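PDB 3R4S: botulinum neurotoxin type C1, which binds gangliosides through their sialic acids to enter nerve cells, using its receptor-binding part, the full toxin being a zinc-dependent protease. Local coordinates for residues Y319-M323 against D352-F356; E336-I341 against P406-G411. Numbering follows the deposited sequence.

Contact 1 (Y319-M323 against D352-F356); sequences YNLFM and DNIIF. With SIA (N-acetyl-alpha-neuraminic acid), chain D.
Residues 319-323 run as extended strand, while Asp352-Ile354 form a 3-10 turn, held by Ile355 N to Asp352 O (3.1 Å), that leads into the next strand. CA atoms come nearest at Phe322 and Ile354, 4.3 Å apart. One direct backbone hydrogen bond joins the segments: Met323 N donates to Asn353 O at 2.9 Å. The same oxygen receives a CA-H...O contact from Phe322 CA (3.2 Å). Two waters extend the polar link, one donating to Leu321 O and Ile354 O (2.8 Å each), the other donating to Met323 O (3.1 Å) and accepting from Asn353 ND2 (2.9 Å). Asparagine suits position 353 because its amide both donates to this water and accepts from Arg344. Within the beta-trefoil fold expected of this C-terminal receptor-binding family, the strand contributes Asn320 to a sialic acid pocket completed by residues such as Tyr309, Gln346 and Thr347. Asn320 (chi1 m) grips the sugar's glycerol tail, ND2 donating to SIA O8 (3.0 Å) and OD1 accepting from SIA O9 (2.4 Å, very short). In apolar packing, branched Ile354 (chi1 p) sets CG2 against Asn320 CB (3.6 Å) and Phe322 CB (3.7 Å). The Phe322 ring, chi1 p, has Asn353 ND2 at its edge, 3.6 Å from CD2.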
ATOM      1  N   TYR A 319      17.537 -19.474 -12.486  1.00 33.76           N
ATOM      2  CA  TYR A 319      18.694 -19.130 -11.664  1.00 30.99           C
ATOM      3  C   TYR A 319      18.312 -18.793 -10.217  1.00 29.37           C
ATOM      4  O   TYR A 319      17.141 -18.625  -9.896  1.00 30.07           O
ATOM      5  CB  TYR A 319      19.389 -17.906 -12.249  1.00 29.40           C
ATOM      6  CG  TYR A 319      19.848 -18.039 -13.684  1.00 32.54           C
ATOM      7  CD1 TYR A 319      21.152 -18.420 -13.986  1.00 31.83           C
ATOM      8  CD2 TYR A 319      18.988 -17.754 -14.736  1.00 34.85           C
ATOM      9  CE1 TYR A 319      21.582 -18.526 -15.301  1.00 36.33           C
ATOM     10  CE2 TYR A 319      19.406 -17.856 -16.050  1.00 37.80           C
ATOM     11  CZ  TYR A 319      20.704 -18.243 -16.328  1.00 42.00           C
ATOM     12  OH  TYR A 319      21.122 -18.344 -17.633  1.00 39.63           O
ATOM     13  N   ASN A 320      19.322 -18.692  -9.356  1.00 27.04           N
ATOM     14  CA  ASN A 320      19.180 -18.089  -8.037  1.00 25.78           C
ATOM     15  C   ASN A 320      19.923 -16.766  -8.060  1.00 26.95           C
ATOM     16  O   ASN A 320      20.999 -16.665  -8.653  1.00 26.62           O
ATOM     17  CB  ASN A 320      19.847 -18.950  -6.957  1.00 21.27           C
ATOM     18  CG  ASN A 320      19.216 -20.320  -6.812  1.00 28.20           C
ATOM     19  OD1 ASN A 320      19.918 -21.328  -6.731  1.00 30.08           O
ATOM     20  ND2 ASN A 320      17.889 -20.365  -6.755  1.00 26.52           N
ATOM     21  N   LEU A 321      19.378 -15.753  -7.402  1.00 23.45           N
ATOM     22  CA  LEU A 321      20.187 -14.591  -7.079  1.00 22.11           C
ATOM     23  C   LEU A 321      21.213 -15.071  -6.066  1.00 22.28           C
ATOM     24  O   LEU A 321      20.920 -15.945  -5.243  1.00 20.61           O
ATOM     25  CB  LEU A 321      19.327 -13.470  -6.483  1.00 23.08           C
ATOM     26  CG  LEU A 321      18.633 -12.521  -7.456  1.00 23.60           C
ATOM     27  CD1 LEU A 321      17.647 -13.262  -8.355  1.00 21.47           C
ATOM     28  CD2 LEU A 321      17.932 -11.412  -6.685  1.00 24.69           C
ATOM     29  N   PHE A 322      22.422 -14.529  -6.128  1.00 20.40           N
ATOM     30  CA  PHE A 322      23.439 -14.921  -5.163  1.00 21.38           C
ATOM     31  C   PHE A 322      24.430 -13.800  -4.940  1.00 21.16           C
ATOM     32  O   PHE A 322      24.625 -12.945  -5.803  1.00 23.17           O
ATOM     33  CB  PHE A 322      24.162 -16.224  -5.580  1.00 25.33           C
ATOM     34  CG  PHE A 322      25.285 -16.030  -6.595  1.00 22.94           C
ATOM     35  CD1 PHE A 322      25.008 -15.630  -7.894  1.00 22.79           C
ATOM     36  CD2 PHE A 322      26.606 -16.288  -6.245  1.00 25.04           C
ATOM     37  CE1 PHE A 322      26.031 -15.457  -8.824  1.00 28.19           C
ATOM     38  CE2 PHE A 322      27.637 -16.130  -7.167  1.00 30.71           C
ATOM     39  CZ  PHE A 322      27.353 -15.714  -8.456  1.00 27.48           C
ATOM     40  N   MET A 323      25.043 -13.796  -3.764  1.00 21.72           N
ATOM     41  CA  MET A 323      26.060 -12.809  -3.469  1.00 24.30           C
ATOM     42  C   MET A 323      27.384 -13.297  -4.038  1.00 25.76           C
ATOM     43  O   MET A 323      27.917 -14.317  -3.607  1.00 26.97           O
ATOM     44  CB  MET A 323      26.179 -12.582  -1.967  1.00 19.85           C
ATOM     45  CG  MET A 323      27.026 -11.368  -1.629  1.00 24.90           C
ATOM     46  SD  MET A 323      27.385 -11.190   0.128  1.00 25.17           S
ATOM     47  CE  MET A 323      28.431 -12.607   0.437  1.00 26.51           C
ATOM     48  N   ASP A 352      24.911 -21.473   0.617  1.00 29.84           N
ATOM     49  CA  ASP A 352      24.913 -20.345   1.532  1.00 27.98           C
ATOM     50  C   ASP A 352      24.794 -18.995   0.826  1.00 28.31           C
ATOM     51  O   ASP A 352      24.125 -18.090   1.327  1.00 25.09           O
ATOM     52  CB  ASP A 352      26.171 -20.344   2.407  1.00 30.37           C
ATOM     53  CG  ASP A 352      26.234 -19.120   3.328  1.00 32.28           C
ATOM     54  OD1 ASP A 352      25.627 -19.176   4.420  1.00 33.21           O
ATOM     55  OD2 ASP A 352      26.869 -18.100   2.953  1.00 33.47           O
ATOM     56  N   ASN A 353      25.445 -18.854  -0.325  1.00 23.80           N
ATOM     57  CA  ASN A 353      25.501 -17.548  -0.979  1.00 24.36           C
ATOM     58  C   ASN A 353      24.205 -17.106  -1.653  1.00 21.00           C
ATOM     59  O   ASN A 353      24.141 -16.007  -2.208  1.00 23.86           O
ATOM     60  CB  ASN A 353      26.711 -17.411  -1.921  1.00 24.81           C
ATOM     61  CG  ASN A 353      26.669 -18.378  -3.100  1.00 32.63           C
ATOM     62  OD1 ASN A 353      25.629 -18.959  -3.412  1.00 28.67           O
ATOM     63  ND2 ASN A 353      27.817 -18.550  -3.763  1.00 29.91           N
ATOM     64  N   ILE A 354      23.162 -17.925  -1.586  1.00 22.59           N
ATOM     65  CA  ILE A 354      21.856 -17.467  -2.082  1.00 23.25           C
ATOM     66  C   ILE A 354      20.883 -17.122  -0.956  1.00 24.20           C
ATOM     67  O   ILE A 354      19.761 -16.673  -1.217  1.00 22.59           O
ATOM     68  CB  ILE A 354      21.160 -18.496  -2.986  1.00 23.83           C
ATOM     69  CG1 ILE A 354      20.588 -19.637  -2.138  1.00 23.68           C
ATOM     70  CG2 ILE A 354      22.106 -18.978  -4.106  1.00 22.82           C
ATOM     71  CD1 ILE A 354      19.691 -20.568  -2.916  1.00 26.72           C
ATOM     72  N   ILE A 355      21.314 -17.310   0.287  1.00 23.33           N
ATOM     73  CA  ILE A 355      20.402 -17.202   1.429  1.00 22.92           C
ATOM     74  C   ILE A 355      20.248 -15.776   1.977  1.00 23.83           C
ATOM     75  O   ILE A 355      21.239 -15.094   2.255  1.00 24.40           O
ATOM     76  CB  ILE A 355      20.805 -18.176   2.565  1.00 25.27           C
ATOM     77  CG1 ILE A 355      20.872 -19.613   2.033  1.00 24.54           C
ATOM     78  CG2 ILE A 355      19.825 -18.086   3.738  1.00 20.96           C
ATOM     79  CD1 ILE A 355      21.308 -20.624   3.080  1.00 23.13           C
ATOM     80  N   PHE A 356      18.998 -15.333   2.106  1.00 22.23           N
ATOM     81  CA  PHE A 356      18.690 -14.009   2.653  1.00 21.79           C
ATOM     82  C   PHE A 356      17.635 -14.071   3.765  1.00 24.57           C
ATOM     83  O   PHE A 356      16.918 -15.081   3.914  1.00 22.28           O
ATOM     84  CB  PHE A 356      18.228 -13.059   1.543  1.00 21.09           C
ATOM     85  CG  PHE A 356      19.292 -12.774   0.516  1.00 23.82           C
ATOM     86  CD1 PHE A 356      20.192 -11.738   0.707  1.00 18.57           C
ATOM     87  CD2 PHE A 356      19.409 -13.565  -0.625  1.00 19.04           C
ATOM     88  CE1 PHE A 356      21.187 -11.474  -0.224  1.00 20.88           C
ATOM     89  CE2 PHE A 356      20.396 -13.311  -1.560  1.00 22.86           C
ATOM     90  CZ  PHE A 356      21.292 -12.265  -1.364  1.00 20.00           C
TER
HETATM   91  C1  SIA D6859      13.161 -23.910  -6.791  1.00 35.83           C
HETATM   92  C2  SIA D6859      13.348 -25.270  -6.154  1.00 36.00           C
HETATM   93  C3  SIA D6859      12.925 -26.397  -7.098  1.00 34.15           C
HETATM   94  C4  SIA D6859      13.938 -26.694  -8.191  1.00 38.78           C
HETATM   95  C5  SIA D6859      15.331 -26.808  -7.603  1.00 38.27           C
HETATM   96  C6  SIA D6859      15.642 -25.535  -6.823  1.00 37.29           C
HETATM   97  C7  SIA D6859      17.052 -25.508  -6.239  1.00 34.41           C
HETATM   98  C8  SIA D6859      17.271 -24.217  -5.453  1.00 34.03           C
HETATM   99  C9  SIA D6859      18.744 -24.041  -5.096  1.00 26.40           C
HETATM  100  C10 SIA D6859      17.072 -27.809  -8.953  1.00 39.28           C
HETATM  101  C11 SIA D6859      17.951 -27.703 -10.171  1.00 37.30           C
HETATM  102  N5  SIA D6859      16.219 -26.801  -8.752  1.00 35.48           N
HETATM  103  O1A SIA D6859      13.838 -22.950  -6.337  1.00 33.23           O
HETATM  104  O1B SIA D6859      12.339 -23.778  -7.730  1.00 33.55           O
HETATM  105  O2  SIA D6859      12.533 -25.308  -4.977  1.00 35.85           O
HETATM  106  O4  SIA D6859      13.602 -27.929  -8.830  1.00 42.37           O
HETATM  107  O6  SIA D6859      14.712 -25.399  -5.747  1.00 33.26           O
HETATM  108  O7  SIA D6859      17.219 -26.621  -5.350  1.00 36.61           O
HETATM  109  O8  SIA D6859      16.810 -23.084  -6.216  1.00 31.58           O
HETATM  110  O9  SIA D6859      19.437 -23.678  -6.293  1.00 27.85           O
HETATM  111  O10 SIA D6859      17.134 -28.760  -8.186  1.00 37.25           O
HETATM  112  O   HOH W   1      18.683 -15.793  -3.603  1.00 19.43           O
HETATM  113  O   HOH W   2      29.920 -16.645  -3.180  1.00 38.57           O

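Contact 2 (E336-I341 against P406-G411); sequences EDIYAI and PTVKQG
Two antiparallel strands, 338-341 and 406-409, pair at an axis separation of 4.4 Å with 144° between their directions, a strongly twisted pair. Ile338 faces Lys409 and Ala340 faces Thr407 as non-hydrogen-bonded pairs (CA-CA 4.7 and 4.4 Å); Tyr339 and Val408 form the hydrogen-bonded pair between them (CA-CA 5.2 Å). Tyr339 N bonds Val408 O at 2.9 Å and Val408 N bonds Tyr339 O at 2.7 Å. Further bonds run from Ile341 N to Pro406 O (3.0 Å) and from Gln410 N to Asp337 O (2.8 Å). Proline, lacking an amide hydrogen, can still serve as acceptor here.

Ile338 (m, m) brings CD1 to 3.4 Å from Lys409 CD. The lysine chain (t, p, t, p) offers its methylenes to the isoleucine and curls back so that NZ donates to Gln410 O (2.8 Å). On the Tyr339-Val408 face, Tyr339 (chi1 m) lays its ring toward Gln410 (m, t), CE2 lying 3.6 Å from OE1. Ile341 (m, t) rests CG1 on Val408 CG2 (3.7 Å) and CB on Pro406 CG (3.9 Å). Ala340's small methyl points away from Thr407, their short CA spacing being that of a non-hydrogen-bonded pair. Asp337, in a left-handed backbone conformation, turns the chain into the strand. Gly411 has positive phi, and a CB there would clash with Asp337 OD2.

The pairing joins strands 338-345 and 401-409 in the C-terminal domain's antiparallel sheet, consistent with a beta-trefoil. Aliphatic packing at Ile341 gives way to water bridges at the other end, Asp337 OD2 (2.7 Å) to Lys409 NZ (3.1 Å) and Tyr339 OH (2.9 Å) to Gln410 OE1 (2.8 Å), so polar side chains there are linked by water while backbone pairing stays direct.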
ATOM      1  N   GLU A 336      34.808  -1.186  -0.330  1.00 42.02           N
ATOM      2  CA  GLU A 336      35.122  -2.124   0.743  1.00 44.97           C
ATOM      3  C   GLU A 336      33.862  -2.828   1.268  1.00 33.19           C
ATOM      4  O   GLU A 336      32.886  -2.180   1.632  1.00 31.58           O
ATOM      5  CB  GLU A 336      35.860  -1.408   1.885  1.00 51.38           C
ATOM      6  CG  GLU A 336      36.492  -2.356   2.915  1.00 57.27           C
ATOM      7  CD  GLU A 336      37.198  -1.620   4.061  1.00 70.97           C
ATOM      8  OE1 GLU A 336      37.415  -0.390   3.950  1.00 71.39           O
ATOM      9  OE2 GLU A 336      37.541  -2.282   5.070  1.00 66.25           O
ATOM     10  N   ASP A 337      33.906  -4.155   1.292  1.00 32.44           N
ATOM     11  CA  ASP A 337      32.808  -4.985   1.776  1.00 34.27           C
ATOM     12  C   ASP A 337      31.556  -4.923   0.900  1.00 33.01           C
ATOM     13  O   ASP A 337      30.479  -5.343   1.335  1.00 29.32           O
ATOM     14  CB  ASP A 337      32.457  -4.636   3.227  1.00 33.28           C
ATOM     15  CG  ASP A 337      33.603  -4.904   4.181  1.00 33.68           C
ATOM     16  OD1 ASP A 337      34.118  -6.040   4.181  1.00 34.21           O
ATOM     17  OD2 ASP A 337      33.991  -3.974   4.921  1.00 36.40           O
ATOM     18  N   ILE A 338      31.699  -4.401  -0.318  1.00 26.87           N
ATOM     19  CA  ILE A 338      30.604  -4.371  -1.286  1.00 27.39           C
ATOM     20  C   ILE A 338      30.699  -5.557  -2.247  1.00 30.95           C
ATOM     21  O   ILE A 338      31.742  -5.774  -2.860  1.00 26.77           O
ATOM     22  CB  ILE A 338      30.636  -3.091  -2.134  1.00 28.76           C
ATOM     23  CG1 ILE A 338      30.587  -1.842  -1.255  1.00 29.74           C
ATOM     24  CG2 ILE A 338      29.456  -3.074  -3.108  1.00 28.04           C
ATOM     25  CD1 ILE A 338      29.250  -1.667  -0.544  1.00 31.66           C
ATOM     26  N   TYR A 339      29.616  -6.321  -2.380  1.00 27.13           N
ATOM     27  CA  TYR A 339      29.583  -7.457  -3.307  1.00 24.54           C
ATOM     28  C   TYR A 339      28.380  -7.370  -4.224  1.00 27.15           C
ATOM     29  O   TYR A 339      27.287  -6.998  -3.796  1.00 23.34           O
ATOM     30  CB  TYR A 339      29.529  -8.781  -2.556  1.00 26.43           C
ATOM     31  CG  TYR A 339      30.646  -8.947  -1.569  1.00 30.61           C
ATOM     32  CD1 TYR A 339      31.799  -9.640  -1.909  1.00 36.58           C
ATOM     33  CD2 TYR A 339      30.556  -8.399  -0.295  1.00 32.89           C
ATOM     34  CE1 TYR A 339      32.829  -9.795  -1.005  1.00 40.74           C
ATOM     35  CE2 TYR A 339      31.581  -8.547   0.618  1.00 36.11           C
ATOM     36  CZ  TYR A 339      32.714  -9.247   0.257  1.00 42.61           C
ATOM     37  OH  TYR A 339      33.743  -9.396   1.156  1.00 48.36           O
ATOM     38  N   ALA A 340      28.579  -7.712  -5.491  1.00 24.46           N
ATOM     39  CA  ALA A 340      27.486  -7.716  -6.443  1.00 23.58           C
ATOM     40  C   ALA A 340      26.543  -8.880  -6.160  1.00 22.88           C
ATOM     41  O   ALA A 340      26.979  -9.945  -5.723  1.00 21.48           O
ATOM     42  CB  ALA A 340      28.030  -7.794  -7.887  1.00 25.12           C
ATOM     43  N   ILE A 341      25.250  -8.665  -6.401  1.00 20.70           N
ATOM     44  CA  ILE A 341      24.301  -9.767  -6.474  1.00 21.70           C
ATOM     45  C   ILE A 341      24.133 -10.146  -7.939  1.00 22.40           C
ATOM     46  O   ILE A 341      23.838  -9.302  -8.784  1.00 20.12           O
ATOM     47  CB  ILE A 341      22.932  -9.403  -5.862  1.00 20.43           C
ATOM     48  CG1 ILE A 341      23.081  -9.132  -4.356  1.00 18.72           C
ATOM     49  CG2 ILE A 341      21.929 -10.521  -6.126  1.00 18.10           C
ATOM     50  CD1 ILE A 341      21.823  -8.585  -3.671  1.00 22.05           C
ATOM     51  N   PRO A 406      22.385  -4.507  -8.207  1.00 22.07           N
ATOM     52  CA  PRO A 406      22.087  -4.772  -6.799  1.00 19.32           C
ATOM     53  C   PRO A 406      23.344  -5.244  -6.093  1.00 21.81           C
ATOM     54  O   PRO A 406      24.199  -5.906  -6.703  1.00 22.80           O
ATOM     55  CB  PRO A 406      21.044  -5.897  -6.867  1.00 22.57           C
ATOM     56  CG  PRO A 406      21.399  -6.653  -8.102  1.00 22.17           C
ATOM     57  CD  PRO A 406      21.913  -5.597  -9.087  1.00 23.68           C
ATOM     58  N   THR A 407      23.476  -4.891  -4.821  1.00 19.54           N
ATOM     59  CA  THR A 407      24.665  -5.258  -4.053  1.00 20.69           C
ATOM     60  C   THR A 407      24.312  -5.731  -2.656  1.00 22.76           C
ATOM     61  O   THR A 407      23.183  -5.527  -2.174  1.00 23.61           O
ATOM     62  CB  THR A 407      25.611  -4.055  -3.857  1.00 23.07           C
ATOM     63  OG1 THR A 407      24.924  -3.027  -3.125  1.00 23.42           O
ATOM     64  CG2 THR A 407      26.095  -3.496  -5.204  1.00 23.21           C
ATOM     65  N   VAL A 408      25.293  -6.361  -2.013  1.00 21.55           N
ATOM     66  CA  VAL A 408      25.274  -6.605  -0.577  1.00 19.79           C
ATOM     67  C   VAL A 408      26.422  -5.815   0.034  1.00 24.76           C
ATOM     68  O   VAL A 408      27.556  -5.896  -0.437  1.00 24.71           O
ATOM     69  CB  VAL A 408      25.469  -8.095  -0.233  1.00 23.85           C
ATOM     70  CG1 VAL A 408      25.568  -8.290   1.287  1.00 20.90           C
ATOM     71  CG2 VAL A 408      24.331  -8.941  -0.826  1.00 20.01           C
ATOM     72  N   LYS A 409      26.116  -5.027   1.054  1.00 20.79           N
ATOM     73  CA  LYS A 409      27.122  -4.350   1.854  1.00 21.67           C
ATOM     74  C   LYS A 409      27.309  -5.158   3.132  1.00 25.37           C
ATOM     75  O   LYS A 409      26.379  -5.286   3.931  1.00 24.48           O
ATOM     76  CB  LYS A 409      26.645  -2.935   2.201  1.00 23.56           C
ATOM     77  CG  LYS A 409      27.485  -2.208   3.250  1.00 24.76           C
ATOM     78  CD  LYS A 409      28.943  -2.148   2.837  1.00 29.46           C
ATOM     79  CE  LYS A 409      29.725  -1.122   3.658  1.00 35.04           C
ATOM     80  NZ  LYS A 409      29.740  -1.474   5.098  1.00 31.62           N
ATOM     81  N   GLN A 410      28.497  -5.723   3.317  1.00 24.63           N
ATOM     82  CA  GLN A 410      28.817  -6.416   4.559  1.00 24.98           C
ATOM     83  C   GLN A 410      29.652  -5.502   5.467  1.00 25.16           C
ATOM     84  O   GLN A 410      29.460  -4.278   5.461  1.00 23.86           O
ATOM     85  CB  GLN A 410      29.487  -7.772   4.284  1.00 24.60           C
ATOM     86  CG  GLN A 410      28.603  -8.708   3.452  1.00 24.62           C
ATOM     87  CD  GLN A 410      29.042 -10.161   3.492  1.00 31.06           C
ATOM     88  OE1 GLN A 410      30.223 -10.477   3.347  1.00 32.13           O
ATOM     89  NE2 GLN A 410      28.085 -11.054   3.672  1.00 29.29           N
ATOM     90  N   GLY A 411      30.565  -6.068   6.248  1.00 26.90           N
ATOM     91  CA  GLY A 411      31.248  -5.267   7.259  1.00 27.27           C
ATOM     92  C   GLY A 411      30.190  -4.690   8.196  1.00 27.82           C
ATOM     93  O   GLY A 411      29.181  -5.344   8.466  1.00 23.43           O
TER
HETATM   94  O   HOH W   3      32.806  -1.584   5.399  1.00 43.81           O
HETATM   95  O   HOH W   4      32.767  -9.434   3.871  1.00 41.43           O

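In the fold
Both contacts reach one antiparallel sheet, in which strand 317-323 pairs with 338-345 and the latter with 401-409; the 3-10 turn 352-354 packs beside it. Their centres lie 13 Å apart, and their segments alternate along the chain. Met323 makes most of the closest contacts between them: its flexible thioether chain puts SD 3.6 Å from Val408 CG1, CE 3.6 Å from Gln410 NE2 and CG 3.7 Å from Tyr339 CB, while Phe322 O lies 3.6 Å from Ile341 CG2. Contact 1 reaches both sugars, Asn320 binding SIA and Tyr319 touching SLB, the second sialic acid. Contact 2 is set back: the Ile341 side chain is about 13 Å from SIA, and that of Pro406 about 12 Å from SLB.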